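Local structure of chitinase A (Pteris ryukyuensis, 4RL3) at residues 15-20 with 30-35; 102-107 with 143-148; 195-200 with 234-239. The protein probably hydrolyses O-glycosidic bonds in chitin, this chain being the family 18 catalytic domain of a fern class III chitinase that also carries LysM sequence in full-length form. One frame throughout, in Å; residues are numbered along the deposited sequence.

Contact 1. Residues 15-20 with 30-35; sequences VQFTDV and FILAFA
Next to Phe17, whose ring packs on Phe30, the backbone N of Gln16 donates a hydrogen bond of 2.9 Å to Asp19 OD2. The donor reaches the anti side of the carboxylate, tilted from its plane. This bond and the backbone bond from Asp19 N to Gln16 O close the short 3-10 turn at residues 17-19. The turn presents Phe17 to strand 27-36. Its ring edge meets the face of Phe30 in an edge-to-face pair. The centroids are 4.7 Å apart and the planes meet at 50°, far from a perfect T. Phe17 CD1 sits 3.5 Å above the Phe30 plane, over the ring centre. Phe17 CB adds a CH-pi contact over the ring, 4.2 Å from the Phe30 centroid. With CG anti to the carbonyl carbon (chi1 -61°), the Phe17 ring continues from CB so that CD1 also lies over Phe30. Val20 works at the rim instead, with CB near the ring plane and 3.8 Å from Phe30 CE1. At the far end of the Phe17 ring, CZ lies 3.9 Å from Leu32 CD2. Ala62, Val63 and Ile66 of helix 60-69 also pack on Phe17. Further along the strand, a cis peptide precedes Phe34, a feature also known from other family 18 chitinases. All four touching residues are buried, and what joins them is apolar. Hydrogen bonds shape the turn, while aromatic and aliphatic packing seats it against the barrel strand.

Contact 2. Residues 102-107 with 143-148; sequences NAVSSL and TQLKAN. With EDO (1,2-ethanediol), chain D.
Gln144 meets Val104 with both ends of its side chain. Its CB lies 3.9 Å from Val104 CG2. Beyond CG the chain runs extended and crosses the valine at about a right angle. The amide oxygen OE1 then rests against both methyls, 3.7 Å from Val104 CG1 and equally far from CG2. Val100 of helix 96-114 also touches Gln144. Next comes Leu145, whose CD2 branch reaches helix 96-114. It lies 3.9 Å from the backbone O of Val104 and 4.2 Å from Val104 CG1. The same oxygen accepts a hydrogen bond from Thr108 OG1; the methyl packs beside it. Lys146 turns to another side of its helix. Bends at chi2 (-72°) and chi4 (74°) let NZ donate hydrogen bonds to both oxygens of a bound 1,2-ethanediol, O2 at 2.9 Å and O1 at 3.0 Å. NZ also forms a salt bridge with Asp178 and a hydrogen bond to Val176 O. The diol probably came from the crystallisation liquor. Asn148 follows the helix end, with ND2 4.0 Å from Val104 CG1. Val104 packs as a knob among Gln144, Leu145 and Asn148, with Leu141, a turn earlier on helix 131-147, completing the set. The contact pairs helices 96-114 and 131-147 on the outside of the TIM barrel. Its chemistry is van der Waals packing, from buried Leu145 to the rim amides, while the charge of Lys146 is directed elsewhere.

Contact 3. Residues 195-200 with 234-239; sequences QYVSLY and QQLKSS
Leu236 and Tyr200 make the tightly packed part of this contact. The methyl CD1 of Leu236 lies over one face of the Tyr200 ring, displaced toward the rim. It is 4.0 Å from the ring centroid and 18° off the normal, a clear CH-pi contact. The nearest ring atom to this methyl is Tyr200 CG, at 3.8 Å. The other methyl, Leu236 CD2, lies equally far from Tyr200 CD1. Leu236 CD1 thus sits near the root of the ring, while Leu236 CD2 lies along the ring's CD1-CE1 side. The tyrosine CG stands opposite its backbone N (chi1 177°), which swings the ring toward helix 226-238. Its hydroxyl is used beyond the two segments, in a hydrogen bond with Val213 O. Leu242 and Pro243, in the loop that follows, add apolar cover to Leu236 and Tyr200 respectively.

Val197 bridges the tight part and the thinner solvent side. Its CG1 lies toward Leu236, 4.3 Å from CD2. Val197 CG2 faces the amide of Gln235, with OE1 3.5 Å away. That glutamine is exposed, and its extended chain crosses the valine at about a right angle. Segment 234-239 is braced by its own polar groups. Ser239 N and Ser239 OG reach Gln235 O from opposite faces of its plane. Gln234 NE2 donates to Ser238 OG at 3.1 Å, almost in the amide plane.

The two helix segments run at 56° to each other, with axes 10.7 Å apart at closest approach. At that separation side chains do the bridging. They join two successive outer helices of the TIM barrel. The chemistry implies a small apolar core of Leu236, Tyr200 and Val197, which gives way outward to the Gln235 amide against a valine methyl.

Overall arrangement
From the N terminus, contact 1 comes first. It closes the loop between strands 3-8 and 27-36, bringing 15-20 back onto the second strand. Contact 2 follows, joining helices 96-114 and 131-147 across the intervening strand 118-123. Contact 3 does the same later, joining helices 193-206 and 226-238 across strand 215-218. The three are in series, so none nests in or crosses another. Contacts 2 and 3 lie on opposite sides of the chain's centre, with their own centres about 35 Å apart. Contact 1 is nearer the middle, its centre about 22 Å from that of contact 2 and 27 Å from that of contact 3. Together they tie loop to barrel strand and helix to neighbouring helix.

Contact 1. Residues 15-20 with 30-35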
# COMPACT_ATOMS: atom_id res chain seq x y z
N VAL A 15 -0.71 -12.74 -12.53
CA VAL A 15 -0.50 -13.20 -11.16
C VAL A 15 -1.83 -13.25 -10.41
O VAL A 15 -2.72 -12.44 -10.64
CB VAL A 15 0.54 -12.32 -10.42
CG1 VAL A 15 0.02 -10.89 -10.21
CG2 VAL A 15 0.95 -12.96 -9.09
N GLN A 16 -1.95 -14.24 -9.53
CA GLN A 16 -3.17 -14.45 -8.76
C GLN A 16 -2.82 -14.45 -7.28
O GLN A 16 -1.66 -14.64 -6.90
CB GLN A 16 -3.80 -15.78 -9.18
CG GLN A 16 -4.18 -15.81 -10.65
CD GLN A 16 -4.81 -17.11 -11.07
OE1 GLN A 16 -4.14 -17.98 -11.64
NE2 GLN A 16 -6.09 -17.27 -10.77
N PHE A 17 -3.83 -14.21 -6.44
CA PHE A 17 -3.67 -14.29 -4.98
C PHE A 17 -3.09 -15.67 -4.66
O PHE A 17 -2.24 -15.80 -3.79
CB PHE A 17 -5.00 -14.16 -4.23
CG PHE A 17 -5.74 -12.85 -4.43
CD1 PHE A 17 -5.14 -11.64 -4.16
CD2 PHE A 17 -7.08 -12.85 -4.80
CE1 PHE A 17 -5.82 -10.44 -4.31
CE2 PHE A 17 -7.79 -11.66 -4.96
CZ PHE A 17 -7.15 -10.44 -4.72
N THR A 18 -3.57 -16.69 -5.37
CA THR A 18 -3.19 -18.07 -5.09
C THR A 18 -1.72 -18.42 -5.40
O THR A 18 -1.22 -19.47 -4.94
CB THR A 18 -4.11 -19.06 -5.87
OG1 THR A 18 -4.05 -18.76 -7.27
CG2 THR A 18 -5.55 -18.96 -5.39
N ASP A 19 -1.02 -17.56 -6.14
CA ASP A 19 0.41 -17.71 -6.39
C ASP A 19 1.27 -17.28 -5.19
O ASP A 19 2.45 -17.61 -5.12
CB ASP A 19 0.84 -16.87 -7.60
CG ASP A 19 0.23 -17.36 -8.89
OD1 ASP A 19 0.16 -18.59 -9.11
OD2 ASP A 19 -0.17 -16.52 -9.70
N VAL A 20 0.70 -16.48 -4.29
CA VAL A 20 1.46 -15.87 -3.21
C VAL A 20 1.46 -16.73 -1.96
O VAL A 20 0.40 -17.10 -1.46
CB VAL A 20 0.90 -14.47 -2.85
CG1 VAL A 20 1.79 -13.80 -1.81
CG2 VAL A 20 0.81 -13.62 -4.10
N PHE A 30 -3.48 -8.61 1.30
CA PHE A 30 -3.24 -8.27 -0.10
C PHE A 30 -3.67 -6.82 -0.30
O PHE A 30 -4.65 -6.36 0.29
CB PHE A 30 -4.05 -9.15 -1.05
CG PHE A 30 -3.57 -10.57 -1.14
CD1 PHE A 30 -2.41 -10.87 -1.84
CD2 PHE A 30 -4.29 -11.61 -0.57
CE1 PHE A 30 -1.97 -12.17 -1.96
CE2 PHE A 30 -3.85 -12.92 -0.68
CZ PHE A 30 -2.69 -13.20 -1.37
N ILE A 31 -2.95 -6.10 -1.16
CA ILE A 31 -3.33 -4.75 -1.55
C ILE A 31 -3.44 -4.66 -3.07
O ILE A 31 -2.42 -4.64 -3.77
CB ILE A 31 -2.34 -3.69 -1.03
CG1 ILE A 31 -2.08 -3.88 0.47
CG2 ILE A 31 -2.90 -2.29 -1.29
CD1 ILE A 31 -1.01 -2.96 1.00
N LEU A 32 -4.67 -4.64 -3.56
CA LEU A 32 -4.93 -4.48 -4.98
C LEU A 32 -4.41 -3.14 -5.46
O LEU A 32 -4.70 -2.10 -4.86
CB LEU A 32 -6.45 -4.58 -5.25
CG LEU A 32 -7.02 -5.98 -5.10
CD1 LEU A 32 -8.54 -5.98 -5.01
CD2 LEU A 32 -6.53 -6.87 -6.23
N ALA A 33 -3.65 -3.17 -6.56
CA ALA A 33 -3.04 -1.96 -7.11
C ALA A 33 -3.47 -1.85 -8.58
O ALA A 33 -3.14 -2.74 -9.34
CB ALA A 33 -1.53 -2.06 -6.98
N PHE A 34 -4.20 -0.82 -9.01
CA PHE A 34 -4.62 0.37 -8.27
C PHE A 34 -6.05 0.75 -8.65
O PHE A 34 -6.51 0.46 -9.76
CB PHE A 34 -3.73 1.55 -8.66
CG PHE A 34 -2.30 1.42 -8.23
CD1 PHE A 34 -1.94 1.72 -6.92
CD2 PHE A 34 -1.31 1.01 -9.12
CE1 PHE A 34 -0.64 1.60 -6.51
CE2 PHE A 34 0.01 0.90 -8.71
CZ PHE A 34 0.34 1.19 -7.40
N ALA A 35 -6.74 1.45 -7.74
CA ALA A 35 -7.93 2.21 -8.10
C ALA A 35 -7.45 3.62 -8.38
O ALA A 35 -6.64 4.16 -7.63
CB ALA A 35 -8.98 2.18 -6.99

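Contact 2. Residues 102-107 with 143-148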
# COMPACT_ATOMS: atom_id res chain seq x y z
N ASN A 102 -17.39 12.11 -4.01
CA ASN A 102 -17.18 11.09 -5.03
C ASN A 102 -16.26 9.96 -4.60
O ASN A 102 -16.48 8.80 -4.96
CB ASN A 102 -16.64 11.73 -6.31
CG ASN A 102 -17.73 12.36 -7.16
OD1 ASN A 102 -18.88 11.92 -7.15
ND2 ASN A 102 -17.37 13.39 -7.91
N ALA A 103 -15.24 10.30 -3.83
CA ALA A 103 -14.26 9.30 -3.39
C ALA A 103 -14.87 8.36 -2.35
O ALA A 103 -14.74 7.14 -2.45
CB ALA A 103 -13.04 9.99 -2.82
N VAL A 104 -15.54 8.93 -1.35
CA VAL A 104 -16.16 8.10 -0.31
C VAL A 104 -17.20 7.17 -0.94
O VAL A 104 -17.22 5.97 -0.64
CB VAL A 104 -16.81 8.95 0.80
CG1 VAL A 104 -17.60 8.07 1.77
CG2 VAL A 104 -15.73 9.73 1.55
N SER A 105 -18.05 7.72 -1.81
CA SER A 105 -19.13 6.93 -2.41
C SER A 105 -18.60 5.88 -3.39
O SER A 105 -18.97 4.73 -3.30
CB SER A 105 -20.16 7.83 -3.10
OG SER A 105 -19.59 8.61 -4.14
N SER A 106 -17.75 6.29 -4.33
CA SER A 106 -17.22 5.33 -5.30
C SER A 106 -16.36 4.24 -4.67
O SER A 106 -16.45 3.08 -5.07
CB SER A 106 -16.48 6.01 -6.45
OG SER A 106 -15.27 6.61 -6.05
N LEU A 107 -15.55 4.58 -3.66
CA LEU A 107 -14.76 3.55 -2.99
C LEU A 107 -15.62 2.67 -2.09
O LEU A 107 -15.36 1.48 -1.96
CB LEU A 107 -13.58 4.15 -2.23
CG LEU A 107 -12.49 4.68 -3.16
CD1 LEU A 107 -11.48 5.51 -2.39
CD2 LEU A 107 -11.78 3.55 -3.90
N THR A 143 -11.43 9.31 7.19
CA THR A 143 -12.23 9.53 8.38
C THR A 143 -13.67 9.08 8.14
O THR A 143 -14.27 8.39 8.98
CB THR A 143 -12.19 11.02 8.79
OG1 THR A 143 -10.85 11.37 9.17
CG2 THR A 143 -13.14 11.31 9.95
N GLN A 144 -14.22 9.43 6.98
CA GLN A 144 -15.58 9.01 6.65
C GLN A 144 -15.70 7.50 6.45
O GLN A 144 -16.67 6.89 6.90
CB GLN A 144 -16.09 9.71 5.40
CG GLN A 144 -16.45 11.17 5.60
CD GLN A 144 -17.29 11.72 4.46
OE1 GLN A 144 -18.18 11.05 3.93
NE2 GLN A 144 -17.06 12.97 4.13
N LEU A 145 -14.75 6.87 5.75
CA LEU A 145 -14.83 5.43 5.55
C LEU A 145 -14.75 4.68 6.88
O LEU A 145 -15.41 3.65 7.04
CB LEU A 145 -13.76 4.92 4.59
CG LEU A 145 -13.93 5.33 3.13
CD1 LEU A 145 -12.69 4.91 2.35
CD2 LEU A 145 -15.17 4.75 2.47
N LYS A 146 -13.96 5.20 7.83
CA LYS A 146 -13.89 4.62 9.17
C LYS A 146 -15.19 4.82 9.94
O LYS A 146 -15.73 3.87 10.51
CB LYS A 146 -12.70 5.18 9.95
CG LYS A 146 -11.35 4.63 9.49
CD LYS A 146 -11.14 3.19 9.90
CE LYS A 146 -9.75 2.69 9.51
NZ LYS A 146 -8.69 3.25 10.40
N ALA A 147 -15.69 6.05 9.93
CA ALA A 147 -16.91 6.38 10.69
C ALA A 147 -18.11 5.61 10.15
O ALA A 147 -18.98 5.17 10.93
CB ALA A 147 -17.17 7.87 10.66
N ASN A 148 -18.14 5.42 8.83
CA ASN A 148 -19.23 4.70 8.18
C ASN A 148 -19.11 3.18 8.33
O ASN A 148 -19.97 2.45 7.82
CB ASN A 148 -19.29 5.05 6.68
CG ASN A 148 -19.62 6.52 6.41
OD1 ASN A 148 -20.01 7.29 7.31
ND2 ASN A 148 -19.47 6.92 5.15
C1 EDO D . -8.81 2.20 14.07
O1 EDO D . -8.62 1.48 12.85
C2 EDO D . -8.55 3.69 13.83
O2 EDO D . -9.57 4.25 12.99

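Contact 3. Residues 195-200 with 234-239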
# COMPACT_ATOMS: atom_id res chain seq x y z
N GLN A 195 22.85 0.22 7.32
CA GLN A 195 22.28 1.44 6.75
C GLN A 195 20.75 1.36 6.71
O GLN A 195 20.07 2.35 6.99
CB GLN A 195 22.79 1.68 5.34
CG GLN A 195 24.24 2.14 5.29
CD GLN A 195 24.72 2.30 3.87
OE1 GLN A 195 24.57 1.41 3.03
NE2 GLN A 195 25.31 3.45 3.58
N TYR A 196 20.21 0.19 6.38
CA TYR A 196 18.76 0.03 6.33
C TYR A 196 18.13 0.28 7.70
O TYR A 196 17.08 0.93 7.80
CB TYR A 196 18.38 -1.36 5.84
CG TYR A 196 16.90 -1.53 5.52
CD1 TYR A 196 15.97 -1.74 6.53
CD2 TYR A 196 16.45 -1.47 4.20
CE1 TYR A 196 14.62 -1.88 6.24
CE2 TYR A 196 15.10 -1.61 3.90
CZ TYR A 196 14.20 -1.82 4.93
OH TYR A 196 12.86 -1.98 4.66
N VAL A 197 18.74 -0.25 8.74
CA VAL A 197 18.26 -0.01 10.10
C VAL A 197 18.26 1.50 10.38
O VAL A 197 17.30 2.03 10.93
CB VAL A 197 19.08 -0.79 11.15
CG1 VAL A 197 18.70 -0.37 12.55
CG2 VAL A 197 18.87 -2.29 10.97
N SER A 198 19.33 2.19 10.00
CA SER A 198 19.39 3.64 10.18
C SER A 198 18.29 4.36 9.39
O SER A 198 17.63 5.27 9.90
CB SER A 198 20.76 4.18 9.78
OG SER A 198 21.80 3.66 10.61
N LEU A 199 18.10 3.95 8.14
CA LEU A 199 17.09 4.57 7.28
C LEU A 199 15.68 4.33 7.83
O LEU A 199 14.82 5.22 7.77
CB LEU A 199 17.18 4.01 5.86
CG LEU A 199 18.47 4.36 5.11
CD1 LEU A 199 18.63 3.46 3.90
CD2 LEU A 199 18.48 5.82 4.70
N TYR A 200 15.47 3.13 8.37
CA TYR A 200 14.21 2.80 9.00
C TYR A 200 13.95 3.69 10.21
O TYR A 200 12.85 4.21 10.39
CB TYR A 200 14.14 1.31 9.39
CG TYR A 200 12.85 1.01 10.11
CD1 TYR A 200 12.74 1.23 11.48
CD2 TYR A 200 11.72 0.60 9.42
CE1 TYR A 200 11.54 1.02 12.14
CE2 TYR A 200 10.52 0.39 10.07
CZ TYR A 200 10.44 0.60 11.43
OH TYR A 200 9.25 0.43 12.10
N GLN A 234 15.50 -8.61 10.90
CA GLN A 234 15.77 -9.46 12.06
C GLN A 234 16.28 -8.62 13.25
O GLN A 234 15.90 -8.88 14.40
CB GLN A 234 16.74 -10.59 11.70
CG GLN A 234 17.05 -11.57 12.84
CD GLN A 234 15.81 -12.14 13.50
OE1 GLN A 234 15.02 -12.84 12.87
NE2 GLN A 234 15.63 -11.84 14.79
N GLN A 235 17.08 -7.60 12.97
CA GLN A 235 17.56 -6.70 14.02
C GLN A 235 16.42 -5.89 14.63
O GLN A 235 16.31 -5.79 15.84
CB GLN A 235 18.61 -5.74 13.48
CG GLN A 235 19.89 -6.40 13.02
CD GLN A 235 20.87 -5.39 12.46
OE1 GLN A 235 20.97 -4.26 12.96
NE2 GLN A 235 21.60 -5.78 11.42
N LEU A 236 15.57 -5.33 13.78
CA LEU A 236 14.41 -4.59 14.27
C LEU A 236 13.48 -5.49 15.09
O LEU A 236 12.91 -5.04 16.08
CB LEU A 236 13.66 -3.95 13.10
CG LEU A 236 14.44 -2.87 12.34
CD1 LEU A 236 13.76 -2.55 11.02
CD2 LEU A 236 14.59 -1.62 13.20
N LYS A 237 13.33 -6.75 14.67
CA LYS A 237 12.46 -7.69 15.37
C LYS A 237 13.04 -8.03 16.74
O LYS A 237 12.31 -8.04 17.74
CB LYS A 237 12.29 -8.97 14.55
CG LYS A 237 11.44 -10.03 15.23
CD LYS A 237 11.55 -11.36 14.50
CE LYS A 237 11.08 -12.51 15.35
NZ LYS A 237 9.65 -12.34 15.71
N SER A 238 14.34 -8.29 16.77
CA SER A 238 15.05 -8.56 18.02
C SER A 238 14.90 -7.42 19.04
O SER A 238 14.84 -7.68 20.25
CB SER A 238 16.53 -8.84 17.75
OG SER A 238 16.69 -10.14 17.21
N SER A 239 14.82 -6.19 18.54
CA SER A 239 14.63 -5.00 19.39
C SER A 239 13.18 -4.79 19.86
O SER A 239 12.91 -3.92 20.69
CB SER A 239 15.08 -3.75 18.63
OG SER A 239 16.45 -3.81 18.30